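Local coordinates for unknown protein (Galdieria sulphuraria, PDB 2NYI), which is of unknown function but carries tandem ACT domains, a fold that in many relatives binds regulatory amino acids, and may do likewise, at residues F149-Y152 against Q153-V156; S160-E163 against E164-V168. All coordinates share one frame; numbering follows the deposited sequence.

Interaction 1: residues F149-Y152 against Q153-V156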
ATOM      1  N   PHE A 149      -3.026  -8.461 -23.169  1.00 22.48           N
ATOM      2  CA  PHE A 149      -3.467  -7.341 -23.996  1.00 22.33           C
ATOM      3  C   PHE A 149      -4.611  -7.667 -24.979  1.00 21.99           C
ATOM      4  O   PHE A 149      -5.403  -6.777 -25.292  1.00 21.72           O
ATOM      5  CB  PHE A 149      -2.294  -6.659 -24.729  1.00 22.53           C
ATOM      6  CG  PHE A 149      -1.673  -7.498 -25.819  1.00 26.13           C
ATOM      7  CD1 PHE A 149      -2.290  -7.613 -27.071  1.00 26.60           C
ATOM      8  CD2 PHE A 149      -0.462  -8.147 -25.607  1.00 24.66           C
ATOM      9  CE1 PHE A 149      -1.726  -8.403 -28.084  1.00 20.96           C
ATOM     10  CE2 PHE A 149       0.116  -8.930 -26.617  1.00 20.82           C
ATOM     11  CZ  PHE A 149      -0.520  -9.061 -27.853  1.00 26.39           C
ATOM     12  N   PRO A 150      -4.689  -8.920 -25.496  1.00 22.78           N
ATOM     13  CA  PRO A 150      -5.825  -9.142 -26.415  1.00 23.27           C
ATOM     14  C   PRO A 150      -7.208  -8.912 -25.783  1.00 22.63           C
ATOM     15  O   PRO A 150      -8.180  -8.728 -26.513  1.00 21.90           O
ATOM     16  CB  PRO A 150      -5.683 -10.622 -26.797  1.00 23.25           C
ATOM     17  CG  PRO A 150      -4.207 -10.905 -26.656  1.00 24.74           C
ATOM     18  CD  PRO A 150      -3.829 -10.121 -25.401  1.00 22.10           C
ATOM     19  N   LEU A 151      -7.290  -8.949 -24.455  1.00 23.16           N
ATOM     20  CA  LEU A 151      -8.564  -8.749 -23.738  1.00 23.45           C
ATOM     21  C   LEU A 151      -8.952  -7.276 -23.557  1.00 24.18           C
ATOM     22  O   LEU A 151     -10.028  -6.993 -23.017  1.00 23.81           O
ATOM     23  CB  LEU A 151      -8.519  -9.414 -22.347  1.00 23.58           C
ATOM     24  CG  LEU A 151      -8.162 -10.900 -22.216  1.00 27.85           C
ATOM     25  CD1 LEU A 151      -8.283 -11.402 -20.780  1.00 28.87           C
ATOM     26  CD2 LEU A 151      -8.991 -11.771 -23.155  1.00 23.20           C
ATOM     27  N   TYR A 152      -8.094  -6.348 -23.984  1.00 24.10           N
ATOM     28  CA  TYR A 152      -8.302  -4.911 -23.708  1.00 23.86           C
ATOM     29  C   TYR A 152      -9.702  -4.461 -24.120  1.00 25.49           C
ATOM     30  O   TYR A 152     -10.438  -3.911 -23.304  1.00 26.20           O
ATOM     31  CB  TYR A 152      -7.250  -4.056 -24.413  1.00 23.89           C
ATOM     32  CG  TYR A 152      -7.439  -2.551 -24.227  1.00 27.58           C
ATOM     33  CD1 TYR A 152      -7.150  -1.942 -22.999  1.00 24.75           C
ATOM     34  CD2 TYR A 152      -7.914  -1.748 -25.269  1.00 30.11           C
ATOM     35  CE1 TYR A 152      -7.323  -0.554 -22.816  1.00 28.95           C
ATOM     36  CE2 TYR A 152      -8.092  -0.360 -25.096  1.00 29.31           C
ATOM     37  CZ  TYR A 152      -7.784   0.221 -23.863  1.00 31.25           C
ATOM     38  OH  TYR A 152      -7.942   1.580 -23.667  1.00 34.25           O
ATOM     39  N   GLN A 153     -10.074  -4.717 -25.378  1.00 26.31           N
ATOM     40  CA  GLN A 153     -11.354  -4.207 -25.879  1.00 26.71           C
ATOM     41  C   GLN A 153     -12.543  -4.770 -25.102  1.00 26.19           C
ATOM     42  O   GLN A 153     -13.456  -4.019 -24.731  1.00 27.99           O
ATOM     43  CB  GLN A 153     -11.510  -4.391 -27.400  1.00 27.54           C
ATOM     44  CG  GLN A 153     -12.761  -3.697 -27.975  1.00 32.98           C
ATOM     45  CD  GLN A 153     -12.930  -2.254 -27.481  1.00 45.85           C
ATOM     46  OE1 GLN A 153     -12.066  -1.396 -27.705  1.00 47.19           O
ATOM     47  NE2 GLN A 153     -14.051  -1.985 -26.801  1.00 38.74           N
ATOM     48  N   GLU A 154     -12.529  -6.067 -24.802  1.00 25.12           N
ATOM     49  CA  GLU A 154     -13.653  -6.626 -24.037  1.00 26.36           C
ATOM     50  C   GLU A 154     -13.715  -6.150 -22.586  1.00 26.29           C
ATOM     51  O   GLU A 154     -14.806  -6.052 -22.008  1.00 26.12           O
ATOM     52  CB  GLU A 154     -13.706  -8.147 -24.119  1.00 26.61           C
ATOM     53  CG  GLU A 154     -12.699  -8.890 -23.306  1.00 28.95           C
ATOM     54  CD  GLU A 154     -12.650 -10.344 -23.729  1.00 39.10           C
ATOM     55  OE1 GLU A 154     -12.399 -10.592 -24.928  1.00 38.92           O
ATOM     56  OE2 GLU A 154     -12.885 -11.223 -22.875  1.00 41.82           O
ATOM     57  N   VAL A 155     -12.550  -5.875 -21.995  1.00 26.42           N
ATOM     58  CA  VAL A 155     -12.486  -5.230 -20.671  1.00 24.89           C
ATOM     59  C   VAL A 155     -13.138  -3.849 -20.735  1.00 25.04           C
ATOM     60  O   VAL A 155     -14.021  -3.536 -19.904  1.00 25.61           O
ATOM     61  CB  VAL A 155     -11.036  -5.131 -20.143  1.00 25.35           C
ATOM     62  CG1 VAL A 155     -10.967  -4.277 -18.846  1.00 26.46           C
ATOM     63  CG2 VAL A 155     -10.473  -6.543 -19.885  1.00 27.09           C
ATOM     64  N   VAL A 156     -12.736  -3.062 -21.738  1.00 24.84           N
ATOM     65  CA  VAL A 156     -13.257  -1.703 -21.977  1.00 25.76           C
ATOM     66  C   VAL A 156     -14.769  -1.733 -22.167  1.00 25.75           C
ATOM     67  O   VAL A 156     -15.494  -0.901 -21.592  1.00 25.43           O
ATOM     68  CB  VAL A 156     -12.524  -0.999 -23.163  1.00 26.96           C
ATOM     69  CG1 VAL A 156     -13.312   0.207 -23.711  1.00 33.59           C
ATOM     70  CG2 VAL A 156     -11.117  -0.561 -22.720  1.00 28.41           C
TER
HETATM   71  O   HOH W   1     -10.934  -7.836 -26.306  1.00 24.63           O
HETATM   72  O   HOH W   2      -8.458  -5.733 -27.538  1.00 32.65           O

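Interaction 2: residues S160-E163 against E164-V168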
ATOM      1  N   SER A 160     -17.634  -0.176 -19.701  1.00 28.79           N
ATOM      2  CA  SER A 160     -18.640   0.760 -20.216  1.00 29.69           C
ATOM      3  C   SER A 160     -20.043   0.471 -19.657  1.00 28.96           C
ATOM      4  O   SER A 160     -20.793   1.406 -19.366  1.00 29.64           O
ATOM      5  CB  SER A 160     -18.641   0.763 -21.749  1.00 29.86           C
ATOM      6  OG  SER A 160     -19.390  -0.330 -22.252  1.00 38.45           O
ATOM      7  N   ARG A 161     -20.386  -0.807 -19.479  1.00 28.28           N
ATOM      8  CA  ARG A 161     -21.626  -1.196 -18.791  1.00 30.48           C
ATOM      9  C   ARG A 161     -21.660  -0.640 -17.369  1.00 29.34           C
ATOM     10  O   ARG A 161     -22.690  -0.127 -16.908  1.00 28.40           O
ATOM     11  CB  ARG A 161     -21.787  -2.714 -18.724  1.00 30.50           C
ATOM     12  CG  ARG A 161     -22.035  -3.398 -20.049  1.00 35.86           C
ATOM     13  CD  ARG A 161     -22.253  -4.899 -19.849  1.00 34.31           C
ATOM     14  NE  ARG A 161     -23.586  -5.228 -19.323  1.00 53.39           N
ATOM     15  CZ  ARG A 161     -24.653  -5.506 -20.075  1.00 57.26           C
ATOM     16  NH1 ARG A 161     -24.568  -5.500 -21.404  1.00 56.21           N
ATOM     17  NH2 ARG A 161     -25.814  -5.791 -19.494  1.00 56.11           N
ATOM     18  N   VAL A 162     -20.532  -0.759 -16.669  1.00 28.55           N
ATOM     19  CA  VAL A 162     -20.410  -0.212 -15.317  1.00 27.85           C
ATOM     20  C   VAL A 162     -20.642   1.297 -15.331  1.00 27.00           C
ATOM     21  O   VAL A 162     -21.375   1.818 -14.495  1.00 27.16           O
ATOM     22  CB  VAL A 162     -19.023  -0.529 -14.681  1.00 28.17           C
ATOM     23  CG1 VAL A 162     -18.921   0.098 -13.283  1.00 27.68           C
ATOM     24  CG2 VAL A 162     -18.803  -2.032 -14.605  1.00 26.19           C
ATOM     25  N   GLU A 163     -20.018   1.985 -16.287  1.00 27.45           N
ATOM     26  CA  GLU A 163     -20.200   3.424 -16.461  1.00 28.16           C
ATOM     27  C   GLU A 163     -21.684   3.784 -16.543  1.00 29.46           C
ATOM     28  O   GLU A 163     -22.141   4.727 -15.890  1.00 29.71           O
ATOM     29  CB  GLU A 163     -19.518   3.900 -17.737  1.00 29.25           C
ATOM     30  CG  GLU A 163     -18.016   4.108 -17.628  1.00 24.83           C
ATOM     31  CD  GLU A 163     -17.440   4.744 -18.866  1.00 34.25           C
ATOM     32  OE1 GLU A 163     -17.961   4.489 -19.975  1.00 41.95           O
ATOM     33  OE2 GLU A 163     -16.470   5.512 -18.742  1.00 32.36           O
ATOM     34  N   GLU A 164     -22.415   3.017 -17.354  1.00 30.48           N
ATOM     35  CA  GLU A 164     -23.837   3.257 -17.601  1.00 30.96           C
ATOM     36  C   GLU A 164     -24.685   2.946 -16.384  1.00 31.35           C
ATOM     37  O   GLU A 164     -25.527   3.764 -15.987  1.00 32.97           O
ATOM     38  CB  GLU A 164     -24.331   2.456 -18.814  1.00 31.53           C
ATOM     39  CG  GLU A 164     -23.705   2.857 -20.158  1.00 36.92           C
ATOM     40  CD  GLU A 164     -23.987   4.302 -20.555  1.00 51.37           C
ATOM     41  OE1 GLU A 164     -25.071   4.835 -20.216  1.00 54.78           O
ATOM     42  OE2 GLU A 164     -23.118   4.908 -21.218  1.00 55.62           O
ATOM     43  N   GLU A 165     -24.462   1.779 -15.785  1.00 30.73           N
ATOM     44  CA  GLU A 165     -25.256   1.342 -14.640  1.00 32.42           C
ATOM     45  C   GLU A 165     -25.041   2.195 -13.394  1.00 31.21           C
ATOM     46  O   GLU A 165     -25.981   2.434 -12.628  1.00 30.94           O
ATOM     47  CB  GLU A 165     -25.006  -0.136 -14.317  1.00 32.39           C
ATOM     48  CG  GLU A 165     -26.000  -0.685 -13.297  1.00 36.38           C
ATOM     49  CD  GLU A 165     -25.705  -2.100 -12.852  1.00 36.17           C
ATOM     50  OE1 GLU A 165     -25.128  -2.876 -13.649  1.00 53.94           O
ATOM     51  OE2 GLU A 165     -26.072  -2.442 -11.704  1.00 54.42           O
ATOM     52  N   PHE A 166     -23.805   2.659 -13.200  1.00 30.02           N
ATOM     53  CA  PHE A 166     -23.432   3.370 -11.979  1.00 28.47           C
ATOM     54  C   PHE A 166     -23.205   4.875 -12.141  1.00 28.39           C
ATOM     55  O   PHE A 166     -22.983   5.564 -11.147  1.00 29.07           O
ATOM     56  CB  PHE A 166     -22.219   2.687 -11.321  1.00 26.45           C
ATOM     57  CG  PHE A 166     -22.571   1.379 -10.682  1.00 25.98           C
ATOM     58  CD1 PHE A 166     -23.035   1.339  -9.375  1.00 26.84           C
ATOM     59  CD2 PHE A 166     -22.518   0.197 -11.413  1.00 23.85           C
ATOM     60  CE1 PHE A 166     -23.402   0.137  -8.779  1.00 33.49           C
ATOM     61  CE2 PHE A 166     -22.893  -1.014 -10.823  1.00 23.16           C
ATOM     62  CZ  PHE A 166     -23.336  -1.040  -9.505  1.00 29.30           C
ATOM     63  N   GLY A 167     -23.269   5.373 -13.377  1.00 28.19           N
ATOM     64  CA  GLY A 167     -23.061   6.798 -13.667  1.00 28.60           C
ATOM     65  C   GLY A 167     -21.654   7.303 -13.366  1.00 28.81           C
ATOM     66  O   GLY A 167     -21.482   8.438 -12.905  1.00 29.07           O
ATOM     67  N   VAL A 168     -20.654   6.454 -13.614  1.00 27.21           N
ATOM     68  CA  VAL A 168     -19.237   6.813 -13.419  1.00 26.68           C
ATOM     69  C   VAL A 168     -18.479   7.013 -14.743  1.00 26.14           C
ATOM     70  O   VAL A 168     -18.923   6.548 -15.804  1.00 26.50           O
ATOM     71  CB  VAL A 168     -18.490   5.798 -12.511  1.00 27.03           C
ATOM     72  CG1 VAL A 168     -19.016   5.880 -11.064  1.00 28.53           C
ATOM     73  CG2 VAL A 168     -18.578   4.374 -13.068  1.00 29.54           C
TER

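Interaction 1: residues F149-Y152 against Q153-V156
L151 and Y152 hand their carbonyl oxygens to the first full turn of helix 152-166: V155 N bonds to L151 O at 2.9 Å, and V156 N bonds to Y152 O with an N-H...O angle of 167°. Just ahead, Y152 N donates to F149 O in a tight turn into the helix. Two waters join P150 O to the first helical N-H groups, one accepting from E154 N (2.8 Å) and weakly reaching E154 OE1, the other accepting from Q153 N. P150 suits this entry to the second helix of the second βαββαβ unit, an ACT-type fold, since its ring nitrogen has no hydrogen to offer just ahead of the first i to i+4 bonds.

Y152 holds CG anti to its backbone N (chi1 177°), which carries the ring obliquely across to the V156 side chain. There V156 CG2 sits over one ring face in a CH-pi contact, 3.8 Å from the centroid and 18° off the normal. With an alanine here, V156 CG2 would probably lose the ring it packs on, and L172 O the phenol hydroxyl that bonds to it. L151 CD2 meets the carboxylate end of the glutamate, 3.9 Å from E154 OE2, while L151 CB packs on V155 CG2.

V155 and V156 touch L172 of strand 169-174, V155 also reaches K117 after helix 106-116, and F149 rests on R92 and Y94 of strand 91-99.

Interaction 2: residues S160-E163 against E164-V168
V162 and F166, one helical turn apart, meet at an oblique angle, with V162 CG1 4.1 Å from F166 CD2. The ring turns its edge to the preceding turn: V162 O lies near the ring plane, 3.7 Å from F166 CD2, while the same oxygen accepts F166 N at 2.9 Å. Placing F166 CG anti to the carbonyl carbon (chi1 -73°) swings the ring back beside this turn. V162 CG1 also touches V168 CG2 at 4.3 Å, so the branched valine packs against apolar groups before and after the helix end. These residues form the C-terminal end of the second helix in a βαββαβ ACT-type unit, where V162 and F166 face helix 106-116, touching A109. Beyond F166 the chain leaves the helix at G167, whose positive phi (65°) favours glycine, and E163 O takes weak bonds from both G167 N and V168 N. E163 lies alongside the departing chain, its CG 3.2 Å from V168 O; its extended side chain carries OE2 to the backbone N of I170, tying the helix to strand 169-174. E164, bent at chi2 (-61°), turns back on the previous turn, its CG 3.3 Å from S160 O, which accepts E164 N.

How the interactions relate
Following the chain, strand 137-148 ends in the short turn of interaction 1, which leads into helix 152-166; interaction 2 then covers the last turns of that helix and its exit into strand 169-174. The two are in series, neither nested nor crossing, with centres about 17 Å apart, and each closes only a local turn. They share no direct touch, yet the helix joins them. In interaction 1 the loop before the helix rests on strand 91-99 and the first helical turn on strand 169-174, whereas interaction 2 sets the helix end against helix 106-116. Together they frame the connection from the inner strand 137-148, past strand 91-99, to the edge strand 169-174.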